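Local coordinates for protein fusolin (Anomala cuprea entomopoxvirus, PDB 4YN1) that forms the crystalline spindles that enhance viral virulence and, as a member of the lytic polysaccharide monooxygenase family, probably acts on chitin, at residues P7-Q11 and N227-A231; R13-G18 and P30-C34; I143-F149 and N175-L180. The contacts are given in a common frame with arbitrary orientation. Residue numbers count along the deposited sequence, not the author numbering.

Contact 1. Residues P7-Q11 and N227-A231; sequences PIARQ and NCVDA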
loop_
_atom_site.group_PDB
_atom_site.type_symbol
_atom_site.label_atom_id
_atom_site.label_comp_id
_atom_site.label_asym_id
_atom_site.label_seq_id
_atom_site.Cartn_x
_atom_site.Cartn_y
_atom_site.Cartn_z
ATOM N N PRO A 7 5.010 1.865 7.634
ATOM C CA PRO A 7 5.743 1.102 6.599
ATOM C C PRO A 7 5.413 1.771 5.259
ATOM O O PRO A 7 4.288 2.238 5.037
ATOM C CB PRO A 7 5.206 -0.333 6.763
ATOM C CG PRO A 7 4.453 -0.342 8.083
ATOM C CD PRO A 7 3.918 1.055 8.201
ATOM N N ILE A 8 6.396 1.885 4.387
ATOM C CA ILE A 8 6.214 2.653 3.160
ATOM C C ILE A 8 5.045 2.180 2.279
ATOM O O ILE A 8 4.894 0.977 2.062
ATOM C CB ILE A 8 7.558 2.706 2.394
ATOM C CG1 ILE A 8 7.489 3.783 1.270
ATOM C CG2 ILE A 8 7.956 1.342 1.851
ATOM C CD1 ILE A 8 8.843 4.071 0.673
ATOM N N ALA A 9 4.227 3.142 1.776
ATOM C CA ALA A 9 3.115 2.827 0.878
ATOM C C ALA A 9 3.666 2.303 -0.439
ATOM O O ALA A 9 4.732 2.715 -0.914
ATOM C CB ALA A 9 2.226 4.036 0.640
ATOM N N ARG A 10 2.895 1.429 -1.060
ATOM C CA ARG A 10 3.279 0.752 -2.273
ATOM C C ARG A 10 3.576 1.755 -3.380
ATOM O O ARG A 10 4.556 1.606 -4.101
ATOM C CB ARG A 10 2.139 -0.189 -2.720
ATOM C CG ARG A 10 2.403 -0.926 -3.996
ATOM C CD ARG A 10 1.183 -1.707 -4.434
ATOM N NE ARG A 10 0.924 -2.833 -3.524
ATOM C CZ ARG A 10 0.014 -3.788 -3.723
ATOM N NH1 ARG A 10 -0.778 -3.751 -4.788
ATOM N NH2 ARG A 10 -0.109 -4.785 -2.858
ATOM N N GLN A 11 2.717 2.753 -3.538
ATOM C CA GLN A 11 2.899 3.720 -4.631
ATOM C C GLN A 11 4.019 4.705 -4.340
ATOM O O GLN A 11 4.680 5.169 -5.278
ATOM C CB GLN A 11 1.586 4.406 -5.028
ATOM C CG GLN A 11 1.193 5.616 -4.176
ATOM C CD GLN A 11 0.866 5.304 -2.761
ATOM O OE1 GLN A 11 0.557 4.158 -2.399
ATOM N NE2 GLN A 11 0.921 6.331 -1.915
ATOM N N ASN A 227 -4.160 4.278 0.768
ATOM C CA ASN A 227 -2.887 3.676 0.388
ATOM C C ASN A 227 -2.766 2.262 0.849
ATOM O O ASN A 227 -3.045 1.960 2.020
ATOM C CB ASN A 227 -1.736 4.416 1.032
ATOM C CG ASN A 227 -1.354 5.794 0.513
ATOM O OD1 ASN A 227 -0.301 6.328 0.921
ATOM N ND2 ASN A 227 -2.020 6.341 -0.484
ATOM N N CYS A 228 -2.261 1.411 -0.050
ATOM C CA CYS A 228 -1.869 0.035 0.276
ATOM C C CYS A 228 -0.453 0.038 0.761
ATOM O O CYS A 228 0.377 0.703 0.159
ATOM C CB CYS A 228 -2.011 -0.870 -0.939
ATOM S SG CYS A 228 -3.720 -1.195 -1.330
ATOM N N VAL A 229 -0.182 -0.707 1.834
ATOM C CA VAL A 229 1.125 -0.846 2.445
ATOM C C VAL A 229 1.430 -2.337 2.549
ATOM O O VAL A 229 0.709 -3.054 3.243
ATOM C CB VAL A 229 1.144 -0.187 3.828
ATOM C CG1 VAL A 229 2.443 -0.486 4.553
ATOM C CG2 VAL A 229 0.899 1.321 3.758
ATOM N N ASP A 230 2.470 -2.810 1.836
ATOM C CA ASP A 230 2.878 -4.212 1.858
ATOM C C ASP A 230 3.767 -4.472 3.066
ATOM O O ASP A 230 4.778 -3.786 3.273
ATOM C CB ASP A 230 3.576 -4.597 0.541
ATOM C CG ASP A 230 2.635 -4.400 -0.663
ATOM O OD1 ASP A 230 1.576 -5.058 -0.703
ATOM O OD2 ASP A 230 2.941 -3.546 -1.539
ATOM N N ALA A 231 3.448 -5.542 3.801
ATOM C CA ALA A 231 4.228 -5.920 4.988
ATOM C C ALA A 231 4.226 -7.425 5.240
ATOM O O ALA A 231 3.380 -8.155 4.730
ATOM C CB ALA A 231 3.678 -5.176 6.202
HETATM O O HOH W 1 5.925 -1.399 3.026
HETATM O O HOH W 2 4.207 -1.116 0.283
HETATM O O HOH W 3 -1.501 2.275 -2.702
#

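Contact 2. Residues R13-G18 and P30-C34; sequences RCNVQG and PDPMC. With EDO (1,2-ethanediol), chain D.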
loop_
_atom_site.group_PDB
_atom_site.type_symbol
_atom_site.label_atom_id
_atom_site.label_comp_id
_atom_site.label_asym_id
_atom_site.label_seq_id
_atom_site.Cartn_x
_atom_site.Cartn_y
_atom_site.Cartn_z
ATOM N N ARG A 13 6.787 3.952 -2.577
ATOM C CA ARG A 13 7.984 3.192 -2.879
ATOM C C ARG A 13 8.304 3.227 -4.383
ATOM O O ARG A 13 9.472 3.433 -4.757
ATOM C CB ARG A 13 7.841 1.745 -2.392
ATOM C CG ARG A 13 9.052 0.890 -2.701
ATOM C CD ARG A 13 8.870 -0.535 -2.175
ATOM N NE ARG A 13 9.930 -1.395 -2.675
ATOM C CZ ARG A 13 9.941 -1.988 -3.870
ATOM N NH1 ARG A 13 8.888 -1.892 -4.686
ATOM N NH2 ARG A 13 10.982 -2.721 -4.239
ATOM N N CYS A 14 7.322 3.012 -5.248
ATOM C CA CYS A 14 7.584 3.071 -6.694
ATOM C C CYS A 14 8.073 4.471 -7.132
ATOM O O CYS A 14 8.994 4.582 -7.947
ATOM C CB CYS A 14 6.354 2.667 -7.481
ATOM S SG CYS A 14 5.899 0.918 -7.292
ATOM N N ASN A 15 7.425 5.516 -6.640
ATOM C CA ASN A 15 7.829 6.879 -6.982
ATOM C C ASN A 15 9.257 7.165 -6.550
ATOM O O ASN A 15 10.035 7.684 -7.340
ATOM C CB ASN A 15 6.859 7.895 -6.365
ATOM C CG ASN A 15 7.001 9.273 -7.010
ATOM O OD1 ASN A 15 7.359 9.421 -8.168
ATOM N ND2 ASN A 15 6.699 10.292 -6.323
ATOM N N VAL A 16 9.604 6.809 -5.316
ATOM C CA VAL A 16 10.943 7.024 -4.747
ATOM C C VAL A 16 12.072 6.341 -5.538
ATOM O O VAL A 16 13.155 6.912 -5.695
ATOM C CB VAL A 16 10.924 6.586 -3.246
ATOM C CG1 VAL A 16 12.314 6.300 -2.704
ATOM C CG2 VAL A 16 10.238 7.659 -2.431
ATOM N N GLN A 17 11.834 5.119 -6.002
ATOM C CA GLN A 17 12.847 4.387 -6.760
ATOM C C GLN A 17 13.124 4.984 -8.133
ATOM O O GLN A 17 14.160 4.695 -8.713
ATOM C CB GLN A 17 12.478 2.925 -6.842
ATOM C CG GLN A 17 12.525 2.287 -5.482
ATOM C CD GLN A 17 12.505 0.801 -5.576
ATOM O OE1 GLN A 17 12.252 0.233 -6.632
ATOM N NE2 GLN A 17 12.772 0.138 -4.469
ATOM N N GLY A 18 12.178 5.754 -8.662
ATOM C CA GLY A 18 12.345 6.476 -9.903
ATOM C C GLY A 18 12.522 5.618 -11.126
ATOM O O GLY A 18 11.986 4.502 -11.215
ATOM N N PRO A 30 13.527 0.170 -11.877
ATOM C CA PRO A 30 14.316 -0.966 -11.387
ATOM C C PRO A 30 13.537 -2.118 -10.772
ATOM O O PRO A 30 13.959 -3.251 -10.926
ATOM C CB PRO A 30 15.303 -0.323 -10.421
ATOM C CG PRO A 30 14.614 0.918 -9.942
ATOM C CD PRO A 30 13.772 1.387 -11.076
ATOM N N ASP A 31 12.473 -1.843 -10.036
ATOM C CA ASP A 31 11.724 -2.918 -9.393
ATOM C C ASP A 31 10.805 -3.566 -10.374
ATOM O O ASP A 31 10.008 -2.875 -10.996
ATOM C CB ASP A 31 10.923 -2.388 -8.224
ATOM C CG ASP A 31 10.234 -3.479 -7.464
ATOM O OD1 ASP A 31 10.938 -4.250 -6.770
ATOM O OD2 ASP A 31 8.986 -3.530 -7.508
ATOM N N PRO A 32 10.825 -4.913 -10.459
ATOM C CA PRO A 32 9.937 -5.613 -11.404
ATOM C C PRO A 32 8.448 -5.338 -11.214
ATOM O O PRO A 32 7.720 -5.217 -12.198
ATOM C CB PRO A 32 10.241 -7.094 -11.122
ATOM C CG PRO A 32 11.617 -7.087 -10.644
ATOM C CD PRO A 32 11.764 -5.853 -9.826
ATOM N N MET A 33 7.974 -5.213 -9.968
ATOM C CA MET A 33 6.538 -4.995 -9.768
ATOM C C MET A 33 6.176 -3.548 -10.085
ATOM O O MET A 33 5.167 -3.320 -10.731
ATOM C CB MET A 33 6.089 -5.378 -8.339
ATOM C CG MET A 33 6.074 -6.842 -8.091
ATOM S SD MET A 33 5.026 -7.816 -9.160
ATOM C CE MET A 33 3.385 -7.212 -8.713
ATOM N N CYS A 34 7.014 -2.574 -9.708
ATOM C CA CYS A 34 6.743 -1.180 -10.087
ATOM C C CYS A 34 6.740 -1.042 -11.608
ATOM O O CYS A 34 5.903 -0.313 -12.186
ATOM C CB CYS A 34 7.745 -0.219 -9.466
ATOM S SG CYS A 34 7.645 -0.117 -7.663
HETATM C C1 EDO D . 9.658 -9.005 -6.895
HETATM O O1 EDO D . 8.931 -9.085 -8.083
HETATM C C2 EDO D . 10.386 -7.631 -6.822
HETATM O O2 EDO D . 9.499 -6.589 -7.229
HETATM O O HOH W 4 11.159 0.560 -9.030
#

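Contact 3. Residues I143-F149 and N175-L180; sequences IHEPSYF and NSTVPL. With NAG (2-acetamido-2-deoxy-beta-D-glucopyranose), chain B.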
loop_
_atom_site.group_PDB
_atom_site.type_symbol
_atom_site.label_atom_id
_atom_site.label_comp_id
_atom_site.label_asym_id
_atom_site.label_seq_id
_atom_site.Cartn_x
_atom_site.Cartn_y
_atom_site.Cartn_z
ATOM N N ILE A 143 -1.944 20.208 4.579
ATOM C CA ILE A 143 -2.620 20.062 5.865
ATOM C C ILE A 143 -4.083 20.389 5.705
ATOM O O ILE A 143 -4.477 21.542 5.562
ATOM C CB ILE A 143 -1.946 20.900 6.968
ATOM C CG1 ILE A 143 -0.446 20.576 7.109
ATOM C CG2 ILE A 143 -2.665 20.682 8.313
ATOM C CD1 ILE A 143 -0.108 19.126 7.524
ATOM N N HIS A 144 -4.881 19.341 5.685
ATOM C CA HIS A 144 -6.312 19.396 5.519
ATOM C C HIS A 144 -6.894 18.901 6.826
ATOM O O HIS A 144 -6.755 17.713 7.116
ATOM C CB HIS A 144 -6.725 18.422 4.387
ATOM C CG HIS A 144 -6.147 18.709 3.035
ATOM N ND1 HIS A 144 -5.926 20.006 2.601
ATOM C CD2 HIS A 144 -5.849 17.852 2.025
ATOM C CE1 HIS A 144 -5.529 19.904 1.342
ATOM N NE2 HIS A 144 -5.454 18.618 0.958
ATOM N N GLU A 145 -7.375 19.808 7.671
ATOM C CA GLU A 145 -8.014 19.499 8.947
ATOM C C GLU A 145 -9.362 20.230 8.931
ATOM O O GLU A 145 -9.479 21.276 8.278
ATOM C CB GLU A 145 -7.144 19.883 10.153
ATOM C CG GLU A 145 -5.891 18.995 10.238
ATOM C CD GLU A 145 -4.992 19.118 11.454
ATOM O OE1 GLU A 145 -5.197 20.043 12.273
ATOM O OE2 GLU A 145 -4.068 18.282 11.582
ATOM N N PRO A 146 -10.421 19.651 9.490
ATOM C CA PRO A 146 -10.475 18.430 10.305
ATOM C C PRO A 146 -10.462 17.152 9.461
ATOM O O PRO A 146 -10.934 17.147 8.328
ATOM C CB PRO A 146 -11.804 18.598 11.065
ATOM C CG PRO A 146 -12.663 19.323 10.119
ATOM C CD PRO A 146 -11.743 20.311 9.437
ATOM N N SER A 147 -9.919 16.085 10.022
ATOM C CA SER A 147 -9.822 14.818 9.315
ATOM C C SER A 147 -9.614 13.707 10.311
ATOM O O SER A 147 -9.353 13.969 11.492
ATOM C CB SER A 147 -8.647 14.864 8.327
ATOM O OG SER A 147 -7.429 14.878 9.058
ATOM N N TYR A 148 -9.672 12.457 9.832
ATOM C CA TYR A 148 -9.457 11.299 10.676
ATOM C C TYR A 148 -8.855 10.165 9.874
ATOM O O TYR A 148 -8.828 10.221 8.651
ATOM C CB TYR A 148 -10.734 10.858 11.419
ATOM C CG TYR A 148 -11.811 10.304 10.513
ATOM C CD1 TYR A 148 -12.521 11.135 9.661
ATOM C CD2 TYR A 148 -12.134 8.947 10.520
ATOM C CE1 TYR A 148 -13.572 10.660 8.896
ATOM C CE2 TYR A 148 -13.121 8.439 9.673
ATOM C CZ TYR A 148 -13.863 9.311 8.886
ATOM O OH TYR A 148 -14.821 8.892 8.007
ATOM N N PHE A 149 -8.297 9.213 10.566
ATOM C CA PHE A 149 -7.638 8.051 9.960
ATOM C C PHE A 149 -8.337 6.772 10.332
ATOM O O PHE A 149 -8.639 6.561 11.510
ATOM C CB PHE A 149 -6.192 7.912 10.458
ATOM C CG PHE A 149 -5.227 8.897 9.852
ATOM C CD1 PHE A 149 -5.040 10.142 10.422
ATOM C CD2 PHE A 149 -4.559 8.603 8.674
ATOM C CE1 PHE A 149 -4.148 11.060 9.862
ATOM C CE2 PHE A 149 -3.671 9.525 8.103
ATOM C CZ PHE A 149 -3.437 10.731 8.724
ATOM N N ASN A 175 -9.254 3.528 14.253
ATOM C CA ASN A 175 -10.161 4.548 13.793
ATOM C C ASN A 175 -10.076 5.708 14.767
ATOM O O ASN A 175 -10.629 5.610 15.861
ATOM C CB ASN A 175 -11.577 4.000 13.689
ATOM C CG ASN A 175 -12.604 5.000 13.228
ATOM O OD1 ASN A 175 -12.284 6.146 12.871
ATOM N ND2 ASN A 175 -13.865 4.582 13.163
ATOM N N SER A 176 -9.398 6.795 14.383
ATOM C CA SER A 176 -9.213 7.921 15.306
ATOM C C SER A 176 -8.761 9.179 14.599
ATOM O O SER A 176 -8.123 9.134 13.541
ATOM C CB SER A 176 -8.143 7.557 16.344
ATOM O OG SER A 176 -8.095 8.475 17.424
ATOM N N THR A 177 -9.015 10.315 15.246
ATOM C CA THR A 177 -8.424 11.578 14.830
ATOM C C THR A 177 -7.022 11.451 15.408
ATOM O O THR A 177 -6.817 10.724 16.380
ATOM C CB THR A 177 -9.202 12.794 15.388
ATOM O OG1 THR A 177 -9.321 12.616 16.788
ATOM C CG2 THR A 177 -10.549 12.939 14.774
ATOM N N VAL A 178 -6.045 12.016 14.723
ATOM C CA VAL A 178 -4.621 11.917 15.068
ATOM C C VAL A 178 -4.016 13.326 15.069
ATOM O O VAL A 178 -4.177 14.021 14.070
ATOM C CB VAL A 178 -3.892 11.021 14.016
ATOM C CG1 VAL A 178 -2.376 10.975 14.280
ATOM C CG2 VAL A 178 -4.475 9.604 14.019
ATOM N N PRO A 179 -3.242 13.717 16.100
ATOM C CA PRO A 179 -2.632 15.062 16.085
ATOM C C PRO A 179 -1.447 15.147 15.135
ATOM O O PRO A 179 -0.701 14.191 14.995
ATOM C CB PRO A 179 -2.170 15.259 17.533
ATOM C CG PRO A 179 -1.924 13.893 18.048
ATOM C CD PRO A 179 -2.932 13.001 17.355
ATOM N N LEU A 180 -1.265 16.327 14.532
ATOM C CA LEU A 180 -0.113 16.658 13.717
ATOM C C LEU A 180 1.051 16.936 14.647
ATOM O O LEU A 180 0.933 17.778 15.531
ATOM C CB LEU A 180 -0.438 17.887 12.864
ATOM C CG LEU A 180 0.594 18.322 11.861
ATOM C CD1 LEU A 180 0.783 17.279 10.768
ATOM C CD2 LEU A 180 0.182 19.647 11.218
HETATM C C1 NAG B . -14.932 5.451 12.760
HETATM C C2 NAG B . -16.110 4.691 12.159
HETATM C C3 NAG B . -17.197 5.703 11.790
HETATM C C4 NAG B . -17.578 6.537 13.005
HETATM C C5 NAG B . -16.325 7.172 13.607
HETATM C C6 NAG B . -16.579 7.943 14.885
HETATM C C7 NAG B . -15.908 2.683 10.781
HETATM C C8 NAG B . -15.324 2.089 9.532
HETATM N N2 NAG B . -15.666 3.972 10.978
HETATM O O3 NAG B . -18.332 5.024 11.252
HETATM O O4 NAG B . -18.471 7.575 12.622
HETATM O O5 NAG B . -15.396 6.128 13.934
HETATM O O6 NAG B . -17.200 7.125 15.870
HETATM O O7 NAG B . -16.583 2.024 11.564
HETATM O O HOH W 5 -3.532 18.280 14.411
HETATM O O HOH W 6 -5.857 15.837 12.738
HETATM O O HOH W 7 -6.821 13.274 12.230
#

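Contact 1. Residues P7-Q11 and N227-A231
Most polar side-chain atoms of R10, Q11, N227 and D230 are paired, directly or through water. The loop 7-9 and the first turn of helix 10-17 lie over strand 223-234, with A9 and V229 closest at 4.5 Å between CA atoms. R10 N donates to C228 O at 2.9 Å, an almost straight bond. The same C228 O takes a CA-H...O contact from A9 CA at 3.5 Å. The R10 guanidinium makes a two-pronged salt bridge with D230: R10 NE reaches D230 OD2 at 2.9 Å and R10 NH2 reaches D230 OD1 at 2.7 Å. The third nitrogen, R10 NH1, donates to the backbone oxygen of M111, and W117 adds a cation-pi contact.

The strand belongs to the beta-sandwich core expected of the monooxygenase family. It pairs with strand 209-217, and C228 is disulfide-bonded to C93, so this part of the strand is tied down on several sides. Q11 NE2 donates to N227 OD1 at 3.1 Å and also to the backbone oxygen of D66. N227 OD1 accepts from V4 N as well, which draws in strand 2-6.

Three waters add further links. Water 3 donates to Q11 OE1 at 2.8 Å and accepts from C228 N at 2.9 Å. Water 2 lies 2.8 Å from I8 O and accepts from D230 N at 2.9 Å. Water 1 joins I8 O, at 2.8 Å, to D230 O, at 2.7 Å. The apolar part centres on V229: P7 CB lies 3.5 Å from V229 CG1 and A9 CB 4.3 Å from V229 CG2.

Contact 2. Residues R13-G18 and P30-C34
The last turns of helix 10-17 meet the first turn of helix 32-47. The two backbones are nearest at C14 and C34, with CA atoms 5.5 Å apart, and stand wider at Q17 and P30, 7.2 Å. G18 is the first residue to leave helical angles, with a positive phi of 65°, which favours glycine. The second helix starts after D31, its N-cap. D31 OD2 accepts from C34 N at 3.1 Å and more weakly from M33 N, also at 3.1 Å.

The covalent link is the disulfide between C14 SG and C34 SG, 2.1 Å long and left-handed, with a chi3 of -82°. The CA-to-CB bonds of both cysteines point toward the other segment. The bond closes a loop of the chain that has neither helix nor strand between the two segments. It thus joins two consecutive helices in the helical part of the fold, beside the beta core of this monooxygenase family member.

A salt bridge runs alongside. R13 NH2 donates to D31 OD1 at 3.0 Å, and R13 NH1 makes a weak bond to D31 OD2 at 3.3 Å. The capping aspartate therefore also binds the preceding helix. R13 and D31 both touch P118. Water 4 donates to Q17 OE1 at 2.7 Å and accepts from D31 N at 2.9 Å. P30 packs its CD 3.6 Å from G18 O. An ethanediol, probably from the crystallisation liquor, donates from O2 to D31 OD1 at 2.8 Å; it is also hydrogen-bonded to S116 OG.

Contact 3. Residues I143-F149 and N175-L180
This is a surface contact where two antiparallel strands pair and then part. It joins the start of strand 147-154 to the end of strand 170-176, and the centre of the contact is about 19 Å from the centre of the chain. The pairing rests on F149 and S176, a hydrogen-bonded pair with CA atoms 5.6 Å apart. F149 N donates to S176 O at 3.0 Å, and S176 N donates to F149 O at 3.0 Å. N175 CA adds a CA-H...O contact to F149 O at 3.4 Å.

The CA atoms come closest at Y148 and T177, 4.3 Å. Past them the backbones diverge, to 8.9 Å between the CA atoms of I143 and L180, and waters bridge the gap. Water 7 accepts from V178 N at 2.9 Å and lies 2.7 Å from S147 O. Water 6 lies 2.8 Å from V178 O and makes a weak bond to E145 OE2 at 3.2 Å. Water 5 donates to E145 OE2 at 2.9 Å and accepts from L180 N at 3.0 Å. E145 OE2 is also bonded to the hydroxyl of Y196.

The strands belong to a sheet of the monooxygenase fold, and F149 faces strand 194-203 of the other sheet. Its CD1 meets V178 CG2 at 3.7 Å. The F149 ring stacks with W215 and meets F138 edge-to-face. Further out, I143 CD1 packs on L180 CD2 at 3.7 Å. The neighbouring H144 is hydrogen-bonded to H1, the N-terminal histidine.

N175 carries an N-linked glycan: its ND2 is bonded to C1 of the NAG at 1.4 Å. The sugar is also hydrogen-bonded to E150 and to the backbone oxygen of R78.

Contact 1 is the most central; its centre lies about 3 Å from the centre of the chain. Its segments are 216 residues apart, and both other contacts are nested in the loop it closes. Contact 2 closes before contact 3 opens. Contacts 1 and 2 share helix 10-17; their centres are about 12 Å apart and they touch where I8 CD1 packs 3.8 Å from R13 CA. Contacts 1 and 3 reach the same mixed sheet, with centres about 19 Å apart. Contacts 2 and 3 lie on opposite sides of the chain's centre, about 29 Å apart between centres. The three contacts thus run from the helical side, through the buried core, to a glycosylated surface edge.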